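PLP-Dependent L-Arginine Hydroxylase MppP (Streptomyces wadayamensis, PDB 6C92) hydroxylates L-arginine with pyridoxal 5'-phosphate as cofactor, and belongs to an aminotransferase family. Local coordinates at residues L23-G28 / L355-E360; G82-C87 / L232-E237. All coordinates share one frame; numbering follows the deposited sequence.

In the fold
Both contacts are largely buried, yet they lie on opposite sides of the chain's centre, about 31 Å apart between centres, and share no helix or strand. Contact 1 joins two irregular segments, an N-terminal loop and the turn leading into helix 359-374; it rests on the hydrogen bonds of one arginine and reaches the cofactor-arginine adduct through Gly-28. Contact 2 pairs two strands at one end of the seven-stranded sheet, with main-chain bonds and apolar side chains in its interior and an arginine toward its more exposed end. In sequence it is nested within the loop that contact 1 closes.

Contact 1: L23-G28 / L355-E360; sequences LNIADG and LSRSTE. With EQJ ((E)-N~2~-({3-hydroxy-2-methyl-5-[(phosphonooxy)methyl]pyridin-4-yl}methylidene)-L-arginine), chain E.
Arg-357 reaches across to Asn-24 side-on, giving one N-H to each of two oxygens. Arg-357 NE meets the main-chain O of Asn-24 at 2.7 Å, in the guanidinium plane. Arg-357 NH2 lies 3.1 Å from Asn-24 OD1 and approaches from above the amide carbonyl plane, the two flat groups being turned 81° apart. Arg-357 NH2 also donates to Asp-27 O at 2.7 Å, somewhat tilted from the guanidinium plane. A bend at chi2 (-66°) turns the chain back over its own segment, where Arg-357 NH1 donates to Ser-356 O at 2.9 Å; bonds from all three nitrogens thus fix the rotation of the group. Asn-24 is itself held: its OD1 accepts from Ala-26 N at 2.8 Å, closing an Asx turn, while ND2 donates to Asp-27 OD2. The Asp-27 carboxylate is only a long salt-bridge mate for Arg-357, with Asp-27 OD1 3.7 Å from Arg-357 NH2; its stronger partner is Arg-31. With an alanine in place of Arg-357, Asn-24 O and Asp-27 O would probably lose their shared donor group and the loop would be freer to shift. Farther along, two waters bridge Gly-28 O to Ser-356, one through OG and the other through the backbone N. Gly-28 N donates to the carboxylate oxygen O25 of the bound adduct at 2.9 Å, and a CB on this residue would crowd the adduct's C23. Arg-352, also hydrogen-bonded to the adduct, uses its NH2 to hold Ala-26 O. A glycine N-H on the bound carboxylate, with an arginine late in the chain that also bonds the adduct, is consistent with the substrate-carboxylate site of aminotransferases of this family.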
loop_
_atom_site.group_PDB
_atom_site.type_symbol
_atom_site.label_atom_id
_atom_site.label_comp_id
_atom_site.label_asym_id
_atom_site.label_seq_id
_atom_site.Cartn_x
_atom_site.Cartn_y
_atom_site.Cartn_z
ATOM N N LEU A 23 18.307 -6.690 18.877
ATOM C CA LEU A 23 18.739 -7.972 18.323
ATOM C C LEU A 23 17.615 -8.637 17.530
ATOM O O LEU A 23 17.274 -9.801 17.711
ATOM C CB LEU A 23 19.251 -8.872 19.438
ATOM C CG LEU A 23 20.515 -8.339 20.133
ATOM C CD1 LEU A 23 21.017 -9.341 21.160
ATOM C CD2 LEU A 23 21.633 -8.012 19.143
ATOM N N ASN A 24 17.035 -7.843 16.640
ATOM C CA ASN A 24 16.076 -8.314 15.651
ATOM C C ASN A 24 16.852 -8.967 14.508
ATOM O O ASN A 24 17.543 -8.281 13.746
ATOM C CB ASN A 24 15.229 -7.125 15.182
ATOM C CG ASN A 24 14.400 -7.437 13.949
ATOM O OD1 ASN A 24 14.368 -8.574 13.501
ATOM N ND2 ASN A 24 13.729 -6.419 13.392
ATOM N N ILE A 25 16.769 -10.295 14.398
ATOM C CA ILE A 25 17.233 -10.995 13.198
ATOM C C ILE A 25 16.055 -11.798 12.643
ATOM O O ILE A 25 16.225 -12.909 12.120
ATOM C CB ILE A 25 18.448 -11.899 13.473
ATOM C CG1 ILE A 25 18.158 -12.807 14.661
ATOM C CG2 ILE A 25 19.706 -11.047 13.714
ATOM C CD1 ILE A 25 19.079 -14.001 14.776
ATOM N N ALA A 26 14.851 -11.233 12.759
ATOM C CA ALA A 26 13.617 -11.886 12.333
ATOM C C ALA A 26 13.214 -11.481 10.916
ATOM O O ALA A 26 13.439 -12.243 9.970
ATOM C CB ALA A 26 12.495 -11.563 13.323
ATOM N N ASP A 27 12.619 -10.300 10.741
ATOM C CA ASP A 27 12.105 -9.937 9.428
ATOM C C ASP A 27 13.241 -9.727 8.430
ATOM O O ASP A 27 14.375 -9.388 8.785
ATOM C CB ASP A 27 11.222 -8.689 9.511
ATOM C CG ASP A 27 12.001 -7.444 9.857
ATOM O OD1 ASP A 27 12.717 -6.927 8.971
ATOM O OD2 ASP A 27 11.880 -6.973 11.012
ATOM N N GLY A 28 12.924 -9.963 7.166
ATOM C CA GLY A 28 13.919 -9.972 6.124
ATOM C C GLY A 28 14.237 -8.620 5.543
ATOM O O GLY A 28 15.079 -8.526 4.645
ATOM N N LEU A 355 19.857 -11.783 7.390
ATOM C CA LEU A 355 21.236 -11.389 7.133
ATOM C C LEU A 355 21.391 -9.923 6.744
ATOM O O LEU A 355 22.517 -9.415 6.763
ATOM C CB LEU A 355 21.825 -12.233 6.000
ATOM C CG LEU A 355 22.571 -13.530 6.290
ATOM C CD1 LEU A 355 22.133 -14.220 7.560
ATOM C CD2 LEU A 355 22.430 -14.437 5.101
ATOM N N SER A 356 20.309 -9.243 6.353
ATOM C CA SER A 356 20.389 -7.829 5.982
ATOM C C SER A 356 20.403 -6.999 7.261
ATOM O O SER A 356 19.421 -6.345 7.641
ATOM C CB SER A 356 19.242 -7.424 5.071
ATOM O OG SER A 356 19.340 -7.980 3.769
ATOM N N ARG A 357 21.568 -7.000 7.905
ATOM C CA ARG A 357 21.772 -6.426 9.221
ATOM C C ARG A 357 23.219 -5.972 9.290
ATOM O O ARG A 357 24.092 -6.572 8.661
ATOM C CB ARG A 357 21.525 -7.446 10.347
ATOM C CG ARG A 357 20.102 -7.956 10.501
ATOM C CD ARG A 357 19.148 -6.854 10.930
ATOM N NE ARG A 357 17.827 -7.381 11.239
ATOM C CZ ARG A 357 16.884 -7.622 10.340
ATOM N NH1 ARG A 357 17.091 -7.366 9.045
ATOM N NH2 ARG A 357 15.711 -8.090 10.745
ATOM N N SER A 358 23.481 -4.938 10.077
ATOM C CA SER A 358 24.872 -4.627 10.387
ATOM C C SER A 358 25.555 -5.853 10.991
ATOM O O SER A 358 24.969 -6.580 11.797
ATOM C CB SER A 358 24.949 -3.437 11.339
ATOM O OG SER A 358 24.465 -2.273 10.683
ATOM N N THR A 359 26.804 -6.094 10.591
ATOM C CA THR A 359 27.466 -7.323 11.017
ATOM C C THR A 359 27.576 -7.412 12.535
ATOM O O THR A 359 27.499 -8.511 13.088
ATOM C CB THR A 359 28.850 -7.437 10.378
ATOM O OG1 THR A 359 28.732 -7.282 8.959
ATOM C CG2 THR A 359 29.460 -8.803 10.665
ATOM N N GLU A 360 27.731 -6.279 13.225
ATOM C CA GLU A 360 27.919 -6.324 14.676
ATOM C C GLU A 360 26.709 -6.878 15.413
ATOM O O GLU A 360 26.880 -7.831 16.191
ATOM C CB GLU A 360 28.304 -4.931 15.188
ATOM C CG GLU A 360 28.452 -4.829 16.703
ATOM C CD GLU A 360 29.151 -3.551 17.152
ATOM O OE1 GLU A 360 29.666 -2.812 16.286
ATOM O OE2 GLU A 360 29.192 -3.290 18.374
HETATM C C01 EQJ E . 8.920 -13.626 -1.306
HETATM C C02 EQJ E . 8.271 -12.393 -0.683
HETATM C C04 EQJ E . 6.757 -10.626 -0.963
HETATM C C05 EQJ E . 7.024 -10.175 0.318
HETATM C C06 EQJ E . 6.281 -8.910 0.869
HETATM C C12 EQJ E . 7.940 -10.875 1.156
HETATM C C13 EQJ E . 8.245 -10.340 2.563
HETATM C C15 EQJ E . 9.785 -10.271 4.530
HETATM C C16 EQJ E . 8.771 -9.348 5.274
HETATM C C17 EQJ E . 7.367 -9.881 5.641
HETATM C C18 EQJ E . 6.536 -8.691 6.189
HETATM C C20 EQJ E . 4.055 -8.837 5.490
HETATM C C23 EQJ E . 10.273 -11.445 5.385
HETATM C C26 EQJ E . 8.584 -11.993 0.622
HETATM N N03 EQJ E . 7.393 -11.724 -1.423
HETATM N N14 EQJ E . 9.319 -10.744 3.213
HETATM N N19 EQJ E . 5.145 -9.086 6.458
HETATM N N21 EQJ E . 4.423 -8.214 4.265
HETATM N N22 EQJ E . 2.805 -9.190 5.727
HETATM O O07 EQJ E . 7.236 -7.912 1.159
HETATM O O09 EQJ E . 6.557 -6.762 3.358
HETATM O O10 EQJ E . 7.618 -5.422 1.497
HETATM O O11 EQJ E . 5.296 -6.307 1.330
HETATM O O24 EQJ E . 10.600 -12.504 4.837
HETATM O O25 EQJ E . 10.386 -11.360 6.630
HETATM O O27 EQJ E . 9.494 -12.700 1.372
HETATM P P08 EQJ E . 6.666 -6.545 1.899
HETATM O O HOH W 1 16.851 -8.307 2.694
HETATM O O HOH W 2 17.546 -10.141 5.863
#

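Contact 2: G82-C87 / L232-E237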
loop_
_atom_site.group_PDB
_atom_site.type_symbol
_atom_site.label_atom_id
_atom_site.label_comp_id
_atom_site.label_asym_id
_atom_site.label_seq_id
_atom_site.Cartn_x
_atom_site.Cartn_y
_atom_site.Cartn_z
ATOM N N GLY A 82 2.171 1.740 -18.232
ATOM C CA GLY A 82 1.012 0.996 -17.780
ATOM C C GLY A 82 1.174 -0.504 -17.733
ATOM O O GLY A 82 0.285 -1.186 -17.201
ATOM N N ARG A 83 2.260 -1.044 -18.286
ATOM C CA ARG A 83 2.498 -2.475 -18.234
ATOM C C ARG A 83 3.175 -2.901 -16.938
ATOM O O ARG A 83 3.112 -4.085 -16.557
ATOM C CB ARG A 83 3.344 -2.889 -19.446
ATOM C CG ARG A 83 2.570 -2.830 -20.797
ATOM C CD ARG A 83 1.450 -3.883 -20.870
ATOM N NE ARG A 83 1.961 -5.235 -20.617
ATOM C CZ ARG A 83 2.672 -5.948 -21.483
ATOM N NH1 ARG A 83 2.970 -5.455 -22.686
ATOM N NH2 ARG A 83 3.127 -7.144 -21.135
ATOM N N VAL A 84 3.857 -1.969 -16.288
ATOM C CA VAL A 84 4.468 -2.179 -14.982
ATOM C C VAL A 84 3.719 -1.277 -14.021
ATOM O O VAL A 84 3.790 -0.050 -14.150
ATOM C CB VAL A 84 5.967 -1.843 -14.979
ATOM C CG1 VAL A 84 6.513 -2.013 -13.596
ATOM C CG2 VAL A 84 6.726 -2.741 -15.975
ATOM N N LEU A 85 3.015 -1.882 -13.069
ATOM C CA LEU A 85 2.197 -1.159 -12.103
ATOM C C LEU A 85 2.968 -1.030 -10.790
ATOM O O LEU A 85 3.285 -2.039 -10.142
ATOM C CB LEU A 85 0.868 -1.872 -11.906
ATOM C CG LEU A 85 -0.000 -2.074 -13.167
ATOM C CD1 LEU A 85 -1.266 -2.893 -12.802
ATOM C CD2 LEU A 85 -0.344 -0.766 -13.828
ATOM N N SER A 86 3.280 0.208 -10.410
ATOM C CA SER A 86 4.052 0.467 -9.203
ATOM C C SER A 86 3.105 0.505 -8.019
ATOM O O SER A 86 2.197 1.337 -7.985
ATOM C CB SER A 86 4.809 1.801 -9.313
ATOM O OG SER A 86 5.729 1.754 -10.399
ATOM N N CYS A 87 3.351 -0.363 -7.047
ATOM C CA CYS A 87 2.528 -0.528 -5.860
ATOM C C CYS A 87 3.309 -0.143 -4.607
ATOM O O CYS A 87 4.544 -0.182 -4.581
ATOM C CB CYS A 87 2.066 -1.992 -5.732
ATOM S SG CYS A 87 1.212 -2.606 -7.216
ATOM N N LEU A 232 6.374 -4.088 -7.949
ATOM C CA LEU A 232 6.144 -3.841 -9.366
ATOM C C LEU A 232 5.364 -5.019 -9.923
ATOM O O LEU A 232 5.884 -6.134 -10.007
ATOM C CB LEU A 232 7.467 -3.647 -10.090
ATOM C CG LEU A 232 8.228 -2.348 -10.271
ATOM C CD1 LEU A 232 7.910 -1.260 -9.271
ATOM C CD2 LEU A 232 9.697 -2.678 -10.341
ATOM N N LEU A 233 4.113 -4.780 -10.276
ATOM C CA LEU A 233 3.233 -5.816 -10.789
ATOM C C LEU A 233 3.275 -5.723 -12.304
ATOM O O LEU A 233 2.841 -4.716 -12.876
ATOM C CB LEU A 233 1.816 -5.602 -10.247
ATOM C CG LEU A 233 0.671 -6.546 -10.559
ATOM C CD1 LEU A 233 1.005 -7.887 -10.132
ATOM C CD2 LEU A 233 -0.535 -6.050 -9.754
ATOM N N VAL A 234 3.809 -6.755 -12.943
ATOM C CA VAL A 234 3.992 -6.793 -14.392
ATOM C C VAL A 234 3.141 -7.930 -14.924
ATOM O O VAL A 234 3.077 -8.993 -14.302
ATOM C CB VAL A 234 5.484 -7.005 -14.756
ATOM C CG1 VAL A 234 5.728 -6.667 -16.195
ATOM C CG2 VAL A 234 6.400 -6.189 -13.822
ATOM N N PHE A 235 2.483 -7.727 -16.066
ATOM C CA PHE A 235 1.539 -8.733 -16.540
ATOM C C PHE A 235 1.567 -8.810 -18.059
ATOM O O PHE A 235 1.878 -7.831 -18.746
ATOM C CB PHE A 235 0.109 -8.417 -16.047
ATOM C CG PHE A 235 -0.351 -7.056 -16.438
ATOM C CD1 PHE A 235 -0.935 -6.819 -17.673
ATOM C CD2 PHE A 235 -0.123 -5.978 -15.590
ATOM C CE1 PHE A 235 -1.318 -5.530 -18.050
ATOM C CE2 PHE A 235 -0.498 -4.701 -15.953
ATOM C CZ PHE A 235 -1.097 -4.472 -17.185
ATOM N N SER A 236 1.279 -9.999 -18.569
ATOM C CA SER A 236 1.177 -10.208 -20.005
ATOM C C SER A 236 -0.045 -9.488 -20.551
ATOM O O SER A 236 -1.034 -9.279 -19.849
ATOM C CB SER A 236 1.089 -11.708 -20.329
ATOM O OG SER A 236 -0.112 -12.270 -19.807
ATOM N N GLU A 237 0.026 -9.094 -21.825
ATOM C CA GLU A 237 -1.076 -8.339 -22.414
ATOM C C GLU A 237 -2.378 -9.129 -22.420
ATOM O O GLU A 237 -3.462 -8.533 -22.413
ATOM C CB GLU A 237 -0.717 -7.927 -23.837
ATOM C CG GLU A 237 0.196 -6.733 -23.908
ATOM C CD GLU A 237 0.361 -6.209 -25.327
ATOM O OE1 GLU A 237 0.853 -6.964 -26.192
ATOM O OE2 GLU A 237 -0.012 -5.048 -25.579
#
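The guanidinium of Arg-83 takes Phe-235 O at its edge, nearly in plane, and Glu-237 on one face, with CG 3.3 Å from NH1. The ring of Phe-235 has Leu-85 CG at its edge, in plane, while Gly-82 O approaches CZ obliquely at 3.6 Å. These groups flank the antiparallel pairing of strand 84-87 with strand 231-235 at one end of the mixed seven-stranded sheet, as in the large domain of fold-type-I pyridoxal phosphate enzymes; strand 231-235 runs antiparallel to both its neighbours. Leu-85 and Leu-233 form the hydrogen-bonded pair, Leu-85 N to Leu-233 O at 2.8 Å and Leu-233 N to Leu-85 O at 2.9 Å. Val-84 with Val-234 and Ser-86 with Leu-232 are the non-hydrogen-bonded pairs that come before and after it. On their face, Val-84 CG1 packs on Leu-232 CG at 3.8 Å and the two valines stand side by side; helix 57-71 covers Val-84 and Leu-232, and its Glu-61 and His-65 bond Ser-86 OG. Leu-85 and Leu-233 point to the other face, covered by helices 243-250 and 90-102. Here Phe-235 CG sits between its own N and carbonyl carbon (chi1 56°), a rotation that swings the ring across to Leu-85, whose CD1 lies 3.7 Å from CE2. Arg-83 O is buried without a hydrogen-bond partner, although the CA-H of Val-234 points at it. Near the sheet's margin, Arg-83, bent at chi2 and chi3, grips the single acceptor Phe-235 O with two nitrogens, NE at 3.2 Å and NH2 at 2.8 Å.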